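Local atomic coordinates of putative peptidase (Chlamydophila abortus, PDB entry 3CE2), a protein that is a putative zinc metallopeptidase of the M3B family that probably degrades a variety of small bioactive peptides. Residues Q11-P14 and R15-S19; F77-E80 and R81-K85; T93-Q96 and D97-N100; D350-K353 and Q354-T358. All blocks are in the same frame, centred on the assembly; numbering follows the deposited sequence.

Interaction 1 of 4, residues Q11-P14 and R15-S19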
ATOM      1  N   GLN A  11     -30.380  12.645   6.600  1.00 75.02           N
ATOM      2  CA  GLN A  11     -31.417  11.608   6.311  1.00 70.70           C
ATOM      3  C   GLN A  11     -30.887  10.571   5.317  1.00 65.88           C
ATOM      4  O   GLN A  11     -30.327  10.918   4.285  1.00 60.65           O
ATOM      5  CB  GLN A  11     -32.716  12.235   5.775  1.00 73.92           C
ATOM      6  CG  GLN A  11     -32.745  12.442   4.243  1.00 74.98           C
ATOM      7  CD  GLN A  11     -33.955  11.778   3.549  1.00 73.69           C
ATOM      8  OE1 GLN A  11     -34.183  10.576   3.693  1.00 73.17           O
ATOM      9  NE2 GLN A  11     -34.706  12.559   2.771  1.00 66.43           N
ATOM     10  N   VAL A  12     -31.104   9.301   5.642  1.00 60.88           N
ATOM     11  CA  VAL A  12     -30.538   8.174   4.920  1.00 54.18           C
ATOM     12  C   VAL A  12     -31.460   7.704   3.794  1.00 55.26           C
ATOM     13  O   VAL A  12     -32.662   7.579   3.989  1.00 61.05           O
ATOM     14  CB  VAL A  12     -30.267   7.013   5.917  1.00 53.97           C
ATOM     15  CG1 VAL A  12     -29.661   5.802   5.228  1.00 47.12           C
ATOM     16  CG2 VAL A  12     -29.349   7.487   7.059  1.00 48.24           C
ATOM     17  N   ARG A  13     -30.900   7.444   2.614  1.00 55.30           N
ATOM     18  CA  ARG A  13     -31.711   7.015   1.471  1.00 52.44           C
ATOM     19  C   ARG A  13     -31.265   5.684   0.876  1.00 46.84           C
ATOM     20  O   ARG A  13     -30.120   5.297   0.992  1.00 48.27           O
ATOM     21  CB  ARG A  13     -31.738   8.096   0.387  1.00 53.90           C
ATOM     22  CG  ARG A  13     -33.034   8.886   0.336  1.00 59.04           C
ATOM     23  CD  ARG A  13     -32.766  10.388   0.358  1.00 68.28           C
ATOM     24  NE  ARG A  13     -31.372  10.699   0.032  1.00 71.47           N
ATOM     25  CZ  ARG A  13     -30.978  11.350  -1.058  1.00 70.61           C
ATOM     26  NH1 ARG A  13     -31.880  11.779  -1.936  1.00 71.89           N
ATOM     27  NH2 ARG A  13     -29.683  11.572  -1.263  1.00 66.45           N
ATOM     28  N   PRO A  14     -32.189   4.960   0.255  1.00 43.08           N
ATOM     29  CA  PRO A  14     -31.727   3.760  -0.423  1.00 47.61           C
ATOM     30  C   PRO A  14     -31.138   4.085  -1.797  1.00 48.52           C
ATOM     31  O   PRO A  14     -31.443   5.136  -2.375  1.00 45.97           O
ATOM     32  CB  PRO A  14     -32.998   2.900  -0.561  1.00 48.18           C
ATOM     33  CG  PRO A  14     -34.178   3.802  -0.128  1.00 46.54           C
ATOM     34  CD  PRO A  14     -33.644   5.169   0.157  1.00 44.45           C
ATOM     35  N   ARG A  15     -30.319   3.176  -2.318  1.00 47.08           N
ATOM     36  CA  ARG A  15     -29.687   3.409  -3.600  1.00 54.37           C
ATOM     37  C   ARG A  15     -30.679   3.958  -4.627  1.00 56.13           C
ATOM     38  O   ARG A  15     -30.393   4.933  -5.309  1.00 59.60           O
ATOM     39  CB  ARG A  15     -29.031   2.136  -4.146  1.00 50.58           C
ATOM     40  CG  ARG A  15     -28.329   2.353  -5.481  1.00 48.50           C
ATOM     41  CD  ARG A  15     -27.133   3.274  -5.288  1.00 49.76           C
ATOM     42  NE  ARG A  15     -26.342   3.489  -6.499  1.00 49.77           N
ATOM     43  CZ  ARG A  15     -25.157   4.114  -6.533  1.00 52.20           C
ATOM     44  NH1 ARG A  15     -24.588   4.560  -5.415  1.00 43.73           N
ATOM     45  NH2 ARG A  15     -24.523   4.282  -7.691  1.00 51.73           N
ATOM     46  N   SER A  16     -31.847   3.333  -4.728  1.00 61.27           N
ATOM     47  CA  SER A  16     -32.740   3.582  -5.854  1.00 58.41           C
ATOM     48  C   SER A  16     -33.354   4.982  -5.858  1.00 59.06           C
ATOM     49  O   SER A  16     -33.908   5.410  -6.862  1.00 60.21           O
ATOM     50  CB  SER A  16     -33.818   2.504  -5.937  1.00 55.79           C
ATOM     51  OG  SER A  16     -34.728   2.637  -4.863  1.00 62.32           O
ATOM     52  N   GLU A  17     -33.238   5.698  -4.747  1.00 61.58           N
ATOM     53  CA  GLU A  17     -33.747   7.062  -4.684  1.00 67.73           C
ATOM     54  C   GLU A  17     -32.641   8.101  -4.874  1.00 63.60           C
ATOM     55  O   GLU A  17     -32.873   9.296  -4.727  1.00 65.08           O
ATOM     56  CB  GLU A  17     -34.493   7.297  -3.358  1.00 71.97           C
ATOM     57  CG  GLU A  17     -35.877   6.594  -3.269  1.00 78.59           C
ATOM     58  CD  GLU A  17     -36.505   6.622  -1.852  1.00 81.39           C
ATOM     59  OE1 GLU A  17     -37.507   5.880  -1.632  1.00 81.16           O
ATOM     60  OE2 GLU A  17     -36.008   7.380  -0.967  1.00 80.77           O
ATOM     61  N   ILE A  18     -31.434   7.647  -5.192  1.00 62.82           N
ATOM     62  CA  ILE A  18     -30.293   8.552  -5.328  1.00 59.43           C
ATOM     63  C   ILE A  18     -30.276   9.052  -6.758  1.00 61.50           C
ATOM     64  O   ILE A  18     -30.434   8.267  -7.694  1.00 61.53           O
ATOM     65  CB  ILE A  18     -28.943   7.855  -4.982  1.00 57.01           C
ATOM     66  CG1 ILE A  18     -28.989   7.263  -3.568  1.00 51.27           C
ATOM     67  CG2 ILE A  18     -27.777   8.839  -5.060  1.00 51.08           C
ATOM     68  CD1 ILE A  18     -29.142   8.313  -2.479  1.00 46.55           C
ATOM     69  N   SER A  19     -30.119  10.361  -6.925  1.00 60.10           N
ATOM     70  CA  SER A  19     -30.129  10.937  -8.262  1.00 68.32           C
ATOM     71  C   SER A  19     -28.807  10.625  -8.960  1.00 68.29           C
ATOM     72  O   SER A  19     -27.736  10.790  -8.372  1.00 62.40           O
ATOM     73  CB  SER A  19     -30.398  12.445  -8.220  1.00 73.07           C
ATOM     74  OG  SER A  19     -29.205  13.172  -7.986  1.00 76.02           O
TER

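Interaction 2 of 4, residues F77-E80 and R81-K85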
ATOM      1  N   PHE A  77      -4.241 -13.101 -22.431  1.00 50.88           N
ATOM      2  CA  PHE A  77      -4.444 -11.679 -22.139  1.00 50.13           C
ATOM      3  C   PHE A  77      -5.809 -11.196 -22.608  1.00 49.57           C
ATOM      4  O   PHE A  77      -6.381 -10.270 -22.049  1.00 47.49           O
ATOM      5  CB  PHE A  77      -3.347 -10.803 -22.749  1.00 43.87           C
ATOM      6  CG  PHE A  77      -2.000 -10.998 -22.111  1.00 46.69           C
ATOM      7  CD1 PHE A  77      -1.898 -11.399 -20.776  1.00 48.68           C
ATOM      8  CD2 PHE A  77      -0.836 -10.783 -22.835  1.00 38.60           C
ATOM      9  CE1 PHE A  77      -0.640 -11.583 -20.162  1.00 44.18           C
ATOM     10  CE2 PHE A  77       0.418 -10.968 -22.238  1.00 43.09           C
ATOM     11  CZ  PHE A  77       0.514 -11.363 -20.893  1.00 46.13           C
ATOM     12  N   SER A  78      -6.329 -11.835 -23.642  1.00 49.89           N
ATOM     13  CA  SER A  78      -7.562 -11.395 -24.251  1.00 51.14           C
ATOM     14  C   SER A  78      -8.733 -11.773 -23.351  1.00 54.76           C
ATOM     15  O   SER A  78      -9.625 -10.963 -23.106  1.00 54.11           O
ATOM     16  CB  SER A  78      -7.723 -12.071 -25.610  1.00 54.46           C
ATOM     17  OG  SER A  78      -8.592 -11.315 -26.423  1.00 55.17           O
ATOM     18  N   ILE A  79      -8.715 -13.022 -22.887  1.00 52.45           N
ATOM     19  CA  ILE A  79      -9.707 -13.560 -21.969  1.00 53.49           C
ATOM     20  C   ILE A  79      -9.662 -12.780 -20.663  1.00 57.79           C
ATOM     21  O   ILE A  79     -10.677 -12.213 -20.217  1.00 55.11           O
ATOM     22  CB  ILE A  79      -9.433 -15.059 -21.693  1.00 51.51           C
ATOM     23  CG1 ILE A  79      -9.863 -15.908 -22.899  1.00 49.64           C
ATOM     24  CG2 ILE A  79     -10.153 -15.529 -20.439  1.00 54.66           C
ATOM     25  CD1 ILE A  79      -9.304 -17.297 -22.883  1.00 43.44           C
ATOM     26  N   GLU A  80      -8.466 -12.734 -20.080  1.00 55.70           N
ATOM     27  CA  GLU A  80      -8.226 -12.048 -18.823  1.00 54.97           C
ATOM     28  C   GLU A  80      -8.795 -10.652 -18.888  1.00 52.45           C
ATOM     29  O   GLU A  80      -9.380 -10.147 -17.922  1.00 51.47           O
ATOM     30  CB  GLU A  80      -6.730 -11.991 -18.533  1.00 53.42           C
ATOM     31  CG  GLU A  80      -6.357 -11.216 -17.299  1.00 62.18           C
ATOM     32  CD  GLU A  80      -4.845 -11.139 -17.080  1.00 67.80           C
ATOM     33  OE1 GLU A  80      -4.104 -11.994 -17.629  1.00 70.26           O
ATOM     34  OE2 GLU A  80      -4.400 -10.220 -16.349  1.00 73.77           O
ATOM     35  N   ARG A  81      -8.644 -10.025 -20.041  1.00 48.10           N
ATOM     36  CA  ARG A  81      -9.084  -8.664 -20.168  1.00 46.02           C
ATOM     37  C   ARG A  81     -10.608  -8.578 -20.029  1.00 52.36           C
ATOM     38  O   ARG A  81     -11.128  -7.663 -19.366  1.00 50.08           O
ATOM     39  CB  ARG A  81      -8.617  -8.118 -21.492  1.00 50.88           C
ATOM     40  CG  ARG A  81      -9.011  -6.702 -21.764  1.00 56.18           C
ATOM     41  CD  ARG A  81      -8.320  -6.277 -23.025  1.00 59.48           C
ATOM     42  NE  ARG A  81      -8.872  -5.033 -23.534  1.00 59.35           N
ATOM     43  CZ  ARG A  81      -8.301  -4.333 -24.504  1.00 53.78           C
ATOM     44  NH1 ARG A  81      -7.166  -4.765 -25.042  1.00 46.36           N
ATOM     45  NH2 ARG A  81      -8.859  -3.208 -24.918  1.00 49.67           N
ATOM     46  N   LYS A  82     -11.308  -9.549 -20.629  1.00 52.02           N
ATOM     47  CA  LYS A  82     -12.775  -9.594 -20.640  1.00 56.76           C
ATOM     48  C   LYS A  82     -13.289  -9.928 -19.234  1.00 55.56           C
ATOM     49  O   LYS A  82     -14.182  -9.254 -18.729  1.00 53.57           O
ATOM     50  CB  LYS A  82     -13.261 -10.644 -21.645  1.00 65.45           C
ATOM     51  CG  LYS A  82     -14.723 -10.535 -22.108  1.00 72.53           C
ATOM     52  CD  LYS A  82     -15.273 -11.940 -22.461  1.00 76.83           C
ATOM     53  CE  LYS A  82     -15.826 -12.074 -23.908  1.00 82.13           C
ATOM     54  NZ  LYS A  82     -17.267 -11.709 -24.100  1.00 80.46           N
ATOM     55  N   LEU A  83     -12.702 -10.951 -18.608  1.00 49.52           N
ATOM     56  CA  LEU A  83     -12.962 -11.271 -17.209  1.00 46.41           C
ATOM     57  C   LEU A  83     -12.871 -10.058 -16.292  1.00 51.57           C
ATOM     58  O   LEU A  83     -13.756  -9.853 -15.455  1.00 58.74           O
ATOM     59  CB  LEU A  83     -12.016 -12.356 -16.709  1.00 40.24           C
ATOM     60  CG  LEU A  83     -12.225 -13.678 -17.441  1.00 40.45           C
ATOM     61  CD1 LEU A  83     -11.551 -14.825 -16.757  1.00 36.58           C
ATOM     62  CD2 LEU A  83     -13.700 -13.963 -17.589  1.00 46.15           C
ATOM     63  N   ASN A  84     -11.812  -9.258 -16.443  1.00 51.31           N
ATOM     64  CA  ASN A  84     -11.618  -8.071 -15.601  1.00 45.01           C
ATOM     65  C   ASN A  84     -12.701  -7.028 -15.836  1.00 47.59           C
ATOM     66  O   ASN A  84     -13.189  -6.415 -14.897  1.00 52.43           O
ATOM     67  CB  ASN A  84     -10.247  -7.437 -15.843  1.00 49.09           C
ATOM     68  CG  ASN A  84      -9.108  -8.288 -15.316  1.00 52.97           C
ATOM     69  OD1 ASN A  84      -9.327  -9.385 -14.799  1.00 51.37           O
ATOM     70  ND2 ASN A  84      -7.876  -7.791 -15.460  1.00 50.45           N
ATOM     71  N   LYS A  85     -13.057  -6.812 -17.094  1.00 42.61           N
ATOM     72  CA  LYS A  85     -14.131  -5.901 -17.434  1.00 45.68           C
ATOM     73  C   LYS A  85     -15.412  -6.357 -16.715  1.00 48.32           C
ATOM     74  O   LYS A  85     -16.113  -5.561 -16.107  1.00 47.75           O
ATOM     75  CB  LYS A  85     -14.309  -5.909 -18.953  1.00 49.63           C
ATOM     76  CG  LYS A  85     -15.300  -4.937 -19.550  1.00 54.46           C
ATOM     77  CD  LYS A  85     -15.170  -5.012 -21.076  1.00 62.86           C
ATOM     78  CE  LYS A  85     -16.387  -4.436 -21.807  1.00 70.51           C
ATOM     79  NZ  LYS A  85     -16.433  -2.934 -21.796  1.00 73.35           N
TER

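Interaction 3 of 4, residues T93-Q96 and D97-N100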
ATOM      1  N   THR A  93     -21.057  -2.564  -9.110  1.00 51.69           N
ATOM      2  CA  THR A  93     -22.518  -2.630  -8.957  1.00 55.72           C
ATOM      3  C   THR A  93     -22.883  -3.061  -7.529  1.00 50.13           C
ATOM      4  O   THR A  93     -23.674  -2.408  -6.853  1.00 51.62           O
ATOM      5  CB  THR A  93     -23.163  -3.595 -10.012  1.00 59.62           C
ATOM      6  OG1 THR A  93     -23.075  -3.006 -11.321  1.00 63.95           O
ATOM      7  CG2 THR A  93     -24.636  -3.881  -9.689  1.00 49.31           C
ATOM      8  N   HIS A  94     -22.258  -4.143  -7.084  1.00 39.57           N
ATOM      9  CA  HIS A  94     -22.366  -4.645  -5.734  1.00 41.59           C
ATOM     10  C   HIS A  94     -22.076  -3.597  -4.671  1.00 46.72           C
ATOM     11  O   HIS A  94     -22.722  -3.566  -3.642  1.00 53.30           O
ATOM     12  CB  HIS A  94     -21.425  -5.840  -5.579  1.00 45.71           C
ATOM     13  CG  HIS A  94     -21.284  -6.334  -4.174  1.00 54.55           C
ATOM     14  ND1 HIS A  94     -22.320  -6.926  -3.481  1.00 56.65           N
ATOM     15  CD2 HIS A  94     -20.213  -6.357  -3.340  1.00 58.56           C
ATOM     16  CE1 HIS A  94     -21.893  -7.287  -2.282  1.00 56.84           C
ATOM     17  NE2 HIS A  94     -20.619  -6.954  -2.171  1.00 54.67           N
ATOM     18  N   ASP A  95     -21.100  -2.732  -4.902  1.00 50.68           N
ATOM     19  CA  ASP A  95     -20.699  -1.802  -3.864  1.00 46.02           C
ATOM     20  C   ASP A  95     -21.674  -0.646  -3.703  1.00 51.45           C
ATOM     21  O   ASP A  95     -21.640   0.083  -2.696  1.00 47.97           O
ATOM     22  CB  ASP A  95     -19.288  -1.294  -4.126  1.00 49.46           C
ATOM     23  CG  ASP A  95     -18.227  -2.315  -3.763  1.00 54.05           C
ATOM     24  OD1 ASP A  95     -18.577  -3.342  -3.141  1.00 58.75           O
ATOM     25  OD2 ASP A  95     -17.044  -2.092  -4.101  1.00 54.55           O
ATOM     26  N   GLN A  96     -22.546  -0.472  -4.692  1.00 55.59           N
ATOM     27  CA  GLN A  96     -23.588   0.553  -4.597  1.00 58.43           C
ATOM     28  C   GLN A  96     -24.592   0.238  -3.487  1.00 56.61           C
ATOM     29  O   GLN A  96     -25.144   1.153  -2.866  1.00 55.68           O
ATOM     30  CB  GLN A  96     -24.311   0.692  -5.930  1.00 56.91           C
ATOM     31  CG  GLN A  96     -23.527   1.495  -6.923  1.00 53.65           C
ATOM     32  CD  GLN A  96     -23.941   1.250  -8.358  1.00 47.37           C
ATOM     33  OE1 GLN A  96     -23.352   1.809  -9.271  1.00 52.68           O
ATOM     34  NE2 GLN A  96     -24.935   0.405  -8.564  1.00 37.68           N
ATOM     35  N   ASP A  97     -24.795  -1.065  -3.255  1.00 54.95           N
ATOM     36  CA  ASP A  97     -25.738  -1.600  -2.265  1.00 54.39           C
ATOM     37  C   ASP A  97     -25.373  -3.055  -1.945  1.00 46.73           C
ATOM     38  O   ASP A  97     -25.694  -3.966  -2.690  1.00 49.78           O
ATOM     39  CB  ASP A  97     -27.175  -1.492  -2.788  1.00 55.83           C
ATOM     40  CG  ASP A  97     -28.202  -2.122  -1.848  1.00 68.81           C
ATOM     41  OD1 ASP A  97     -27.847  -2.578  -0.724  1.00 68.95           O
ATOM     42  OD2 ASP A  97     -29.386  -2.169  -2.260  1.00 73.94           O
ATOM     43  N   ILE A  98     -24.696  -3.280  -0.832  1.00 47.08           N
ATOM     44  CA  ILE A  98     -24.016  -4.559  -0.643  1.00 47.87           C
ATOM     45  C   ILE A  98     -24.946  -5.718  -0.279  1.00 51.80           C
ATOM     46  O   ILE A  98     -24.545  -6.887  -0.283  1.00 49.19           O
ATOM     47  CB  ILE A  98     -22.850  -4.430   0.340  1.00 50.48           C
ATOM     48  CG1 ILE A  98     -23.359  -4.092   1.748  1.00 44.80           C
ATOM     49  CG2 ILE A  98     -21.859  -3.350  -0.166  1.00 44.88           C
ATOM     50  CD1 ILE A  98     -22.218  -3.953   2.806  1.00 42.25           C
ATOM     51  N   THR A  99     -26.202  -5.393   0.004  1.00 53.93           N
ATOM     52  CA  THR A  99     -27.171  -6.423   0.358  1.00 52.45           C
ATOM     53  C   THR A  99     -28.026  -6.858  -0.826  1.00 51.83           C
ATOM     54  O   THR A  99     -28.653  -7.905  -0.782  1.00 51.70           O
ATOM     55  CB  THR A  99     -28.123  -5.958   1.441  1.00 47.84           C
ATOM     56  OG1 THR A  99     -29.059  -5.048   0.858  1.00 45.94           O
ATOM     57  CG2 THR A  99     -27.363  -5.301   2.592  1.00 42.75           C
ATOM     58  N   ASN A 100     -28.070  -6.048  -1.873  1.00 48.40           N
ATOM     59  CA  ASN A 100     -28.746  -6.458  -3.087  1.00 48.79           C
ATOM     60  C   ASN A 100     -28.417  -7.872  -3.572  1.00 53.57           C
ATOM     61  O   ASN A 100     -27.247  -8.200  -3.802  1.00 59.96           O
ATOM     62  CB  ASN A 100     -28.440  -5.480  -4.192  1.00 49.94           C
ATOM     63  CG  ASN A 100     -29.306  -5.708  -5.388  1.00 51.85           C
ATOM     64  OD1 ASN A 100     -29.142  -6.687  -6.124  1.00 52.36           O
ATOM     65  ND2 ASN A 100     -30.255  -4.820  -5.583  1.00 48.28           N
TER

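Interaction 4 of 4, residues D350-K353 and Q354-T358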
ATOM      1  N   ASP A 350      -7.326  19.619 -14.916  1.00 55.99           N
ATOM      2  CA  ASP A 350      -8.592  19.619 -15.654  1.00 57.24           C
ATOM      3  C   ASP A 350      -9.117  18.215 -15.809  1.00 53.12           C
ATOM      4  O   ASP A 350     -10.276  17.961 -15.546  1.00 60.08           O
ATOM      5  CB  ASP A 350      -8.449  20.259 -17.050  1.00 63.99           C
ATOM      6  CG  ASP A 350      -8.337  21.776 -16.993  1.00 69.39           C
ATOM      7  OD1 ASP A 350      -8.867  22.381 -16.034  1.00 74.89           O
ATOM      8  OD2 ASP A 350      -7.715  22.367 -17.901  1.00 71.97           O
ATOM      9  N   THR A 351      -8.271  17.298 -16.255  1.00 46.35           N
ATOM     10  CA  THR A 351      -8.711  15.915 -16.376  1.00 48.41           C
ATOM     11  C   THR A 351      -9.355  15.402 -15.083  1.00 47.56           C
ATOM     12  O   THR A 351     -10.420  14.817 -15.114  1.00 48.97           O
ATOM     13  CB  THR A 351      -7.572  15.014 -16.828  1.00 41.63           C
ATOM     14  OG1 THR A 351      -7.172  15.441 -18.128  1.00 43.16           O
ATOM     15  CG2 THR A 351      -8.025  13.577 -16.937  1.00 38.05           C
ATOM     16  N   LEU A 352      -8.715  15.664 -13.952  1.00 51.44           N
ATOM     17  CA  LEU A 352      -9.241  15.245 -12.658  1.00 53.80           C
ATOM     18  C   LEU A 352     -10.551  15.949 -12.369  1.00 54.31           C
ATOM     19  O   LEU A 352     -11.488  15.330 -11.891  1.00 54.86           O
ATOM     20  CB  LEU A 352      -8.245  15.544 -11.531  1.00 47.35           C
ATOM     21  CG  LEU A 352      -8.684  15.109 -10.141  1.00 44.54           C
ATOM     22  CD1 LEU A 352      -9.226  13.683 -10.179  1.00 44.58           C
ATOM     23  CD2 LEU A 352      -7.524  15.191  -9.164  1.00 42.42           C
ATOM     24  N   LYS A 353     -10.614  17.244 -12.658  1.00 55.92           N
ATOM     25  CA  LYS A 353     -11.821  17.990 -12.410  1.00 53.21           C
ATOM     26  C   LYS A 353     -12.945  17.435 -13.281  1.00 56.97           C
ATOM     27  O   LYS A 353     -14.056  17.221 -12.800  1.00 62.08           O
ATOM     28  CB  LYS A 353     -11.606  19.480 -12.654  1.00 60.31           C
ATOM     29  CG  LYS A 353     -12.712  20.390 -12.075  1.00 63.19           C
ATOM     30  CD  LYS A 353     -12.523  21.818 -12.527  1.00 63.95           C
ATOM     31  CE  LYS A 353     -13.690  22.697 -12.158  1.00 68.31           C
ATOM     32  NZ  LYS A 353     -13.404  23.485 -10.933  1.00 71.52           N
ATOM     33  N   GLN A 354     -12.660  17.163 -14.549  1.00 58.82           N
ATOM     34  CA  GLN A 354     -13.671  16.577 -15.443  1.00 60.50           C
ATOM     35  C   GLN A 354     -14.182  15.239 -14.936  1.00 55.75           C
ATOM     36  O   GLN A 354     -15.375  14.951 -15.035  1.00 55.09           O
ATOM     37  CB  GLN A 354     -13.160  16.420 -16.892  1.00 69.53           C
ATOM     38  CG  GLN A 354     -13.004  17.734 -17.671  1.00 78.26           C
ATOM     39  CD  GLN A 354     -14.001  18.816 -17.226  1.00 83.43           C
ATOM     40  OE1 GLN A 354     -13.611  19.820 -16.628  1.00 84.95           O
ATOM     41  NE2 GLN A 354     -15.288  18.600 -17.501  1.00 84.76           N
ATOM     42  N   GLY A 355     -13.277  14.421 -14.415  1.00 49.36           N
ATOM     43  CA  GLY A 355     -13.653  13.118 -13.856  1.00 56.93           C
ATOM     44  C   GLY A 355     -14.559  13.213 -12.630  1.00 58.97           C
ATOM     45  O   GLY A 355     -15.493  12.433 -12.461  1.00 61.08           O
ATOM     46  N   LEU A 356     -14.282  14.192 -11.784  1.00 57.16           N
ATOM     47  CA  LEU A 356     -15.032  14.389 -10.573  1.00 56.48           C
ATOM     48  C   LEU A 356     -16.376  15.053 -10.820  1.00 61.86           C
ATOM     49  O   LEU A 356     -17.265  14.975  -9.975  1.00 69.80           O
ATOM     50  CB  LEU A 356     -14.207  15.240  -9.604  1.00 53.46           C
ATOM     51  CG  LEU A 356     -12.874  14.591  -9.248  1.00 49.91           C
ATOM     52  CD1 LEU A 356     -12.089  15.433  -8.255  1.00 43.46           C
ATOM     53  CD2 LEU A 356     -13.144  13.197  -8.708  1.00 50.11           C
ATOM     54  N   THR A 357     -16.546  15.713 -11.960  1.00 61.89           N
ATOM     55  CA  THR A 357     -17.771  16.491 -12.149  1.00 64.73           C
ATOM     56  C   THR A 357     -18.658  16.211 -13.383  1.00 67.69           C
ATOM     57  O   THR A 357     -19.879  16.347 -13.292  1.00 73.56           O
ATOM     58  CB  THR A 357     -17.506  18.002 -12.042  1.00 64.92           C
ATOM     59  OG1 THR A 357     -16.802  18.451 -13.204  1.00 68.11           O
ATOM     60  CG2 THR A 357     -16.703  18.325 -10.790  1.00 66.21           C
ATOM     61  N   THR A 358     -18.086  15.846 -14.530  1.00 67.78           N
ATOM     62  CA  THR A 358     -18.918  15.598 -15.722  1.00 59.83           C
ATOM     63  C   THR A 358     -18.692  14.229 -16.366  1.00 61.61           C
ATOM     64  O   THR A 358     -19.512  13.780 -17.143  1.00 67.71           O
ATOM     65  CB  THR A 358     -18.733  16.699 -16.816  1.00 59.81           C
ATOM     66  OG1 THR A 358     -17.353  16.789 -17.181  1.00 63.66           O
ATOM     67  CG2 THR A 358     -19.199  18.078 -16.327  1.00 58.53           C
TER

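Interaction 1 of 4, residues Q11-P14 and R15-S19
I18 turns back toward R13, laying its CD1 methyl over one face of the guanidinium, with CD1 3.5 Å from NH2 of R13 and displaced from the middle of the flat group toward its rim. Two torsions of the isoleucine bring this about: CG1 stands anti to its own carbonyl carbon, beside the backbone N (chi1 -56°), and a further bend at CG1 carries the methyl back along the chain. R13 is bent in turn at chi2 and chi3, which curls its chain round the same methyl, and CB of R13 also comes within 3.9 Å of I18 CD1.

The side chain of E17, extended beyond CG, crosses P14 at an angle. Its OE2 lies 3.4 Å from CD of P14 and 3.6 Å from CG of R13, so the carboxylate oxygen meets carbon rather than charge. The carboxylate and guanidinium planes are inclined at 57°, and R13 NE stays 5.8 Å from E17 OE2; any attraction between them is probably diffuse.

One backbone bond spans the contact: E17 N donates to P14 O over 3.0 Å. CG1 of I18 packs against the same P14 O at 3.5 Å. R15 sends its long arm the other way, where NH1 forms a salt bridge with D363 and a hydrogen bond with N367. The pattern of three-residue backbone bonds, P14 to E17 followed by R15 to I18, is that of a short 3-10 turn, here on the protein surface near the N terminus.

Interaction 2 of 4, residues F77-E80 and R81-K85
E80 and N84, one helical turn apart, run side by side and point the same way. CG of E80 comes within 4.2 Å of ND2 of N84, while the carboxylate and amide planes are turned 63° apart. The two end groups are not joined to each other, and N84 OD1 has a weak hydrogen bond with H114 instead; the link is made by the backbone, where N84 N donates to E80 O over 3.0 Å. E80 carries its CG anti to the backbone N (chi1 176°) and continues extended, which brings OE1 to the edge of the F77 ring, in its plane, where a carboxylate oxygen would probably be favoured by the ring hydrogens.

R81 N is hydrogen-bonded to F77 O, while the side chain runs straight out to NE, away from the preceding turn, and its NH2 forms a salt bridge with D381.

I79 provides the apolar side. Its CG2 lies 4.0 Å from CD1 of L83, the two side chains again parallel in direction, accompanied by a backbone bond from L83 N to I79 O (2.9 Å, 167°).

The turn is alpha-helical, in the middle of helix 66-96, though K82 N is shared weakly between S78 O and I79 O. I79, E80 and L83 all rest on F117 of helix 101-120, and L83 also reaches H114 there; earlier on the helix, F77 meets Y151 of helix 149-156 edge to face.

Interaction 3 of 4, residues T93-Q96 and D97-N100
The imidazole of H94 and the side chain of I98 come together where the chain leaves the helix. CE1 of H94 approaches I98 O obliquely, at 3.3 Å, while CG2 of I98 lies over one face of the ring, 4.3 Å above its plane and shifted toward the rim. H94 swings its CG anti to the backbone N (chi1 171°), which carries the ring toward the outgoing chain. I98 places CG1 between its backbone N and carbonyl carbon (chi1 66°), and CG2 is thereby left on the histidine side, 3.6 Å from H94 O.

The same carbonyl, on the CG2 side of the ring, receives two contacts from the turn. D97 N donates to H94 O at 3.3 Å, and the CA of I98 makes a CA-H...O contact with H94 O at 3.4 Å. The chain then passes through a type I beta turn from D97 to N100, the connection between helix 66-96 and helix 101-120 in an antiparallel helix hairpin; N100 serves as N-cap of the second helix, its OD1 accepting from G103 N.

The side chain of D97 folds over this turn. Its OD1 receives the hydroxyl of T99, OG1 lying 3.2 Å away on the syn side of the carboxylate, and also a weak bond from T99 N, consistent with an Asx turn. The H94 side chain also touches I104 and L107 of helix 101-120. D95 points elsewhere, held by a salt bridge to R371 and a hydrogen bond to Y375, and Q96 OE1 is bonded to W24.

Interaction 4 of 4, residues D350-K353 and Q354-T358
L352 and L356 meet in an apolar contact across one helical turn, with CD1 of L352 3.9 Å from CD1 of L356. Their side chains slant across each other: L352 has CG anti to the backbone N, whereas L356 has it beside the backbone N.

Backbone bonds hold the turn. Q354 N donates to D350 O over 2.7 Å, and G355 N and L356 N follow in alpha-helical register on T351 O and L352 O. The pattern slackens at the C-terminal end, where T357 N gives only a weak bond to K353 O.

A side chain adds a second bond to K353 O. With OG1 of T357 between the backbone N and carbonyl carbon (chi1 72°), its hydroxyl donates to K353 O over 3.0 Å, so one carbonyl serves both backbone and side chain of the same threonine. In the next residue, T358 N bonds to Q354 O.

The polar ends of D350 and K353 share Y338 of helix 330-340: a hydrogen bond between its OH and D350 OD1, and a cation-pi contact with K353. The same helix also covers L352 and K353 through I337 and V334, while T351 and L356 lean on helix 394-416, which carries the zinc ligands H402 and H406.

Overall arrangement
Following the chain from the N terminus, the four contacts come strictly in series; none nests within or crosses another, and each closes just a turn or two of backbone. Interaction 1 forms a surface turn ahead of helix 33-42. Interactions 2 and 3 share helix 66-96, the first midway and the second at its exit into helix 101-120, with centres about 23 Å apart. Interactions 1 and 3 touch, R15 packing against Q96 and D97, and both are also tied to the segment from D363 to R371. Interaction 4 ends helix 345-357, shortly before that segment, about 11 Å from interaction 1 at the nearest atoms.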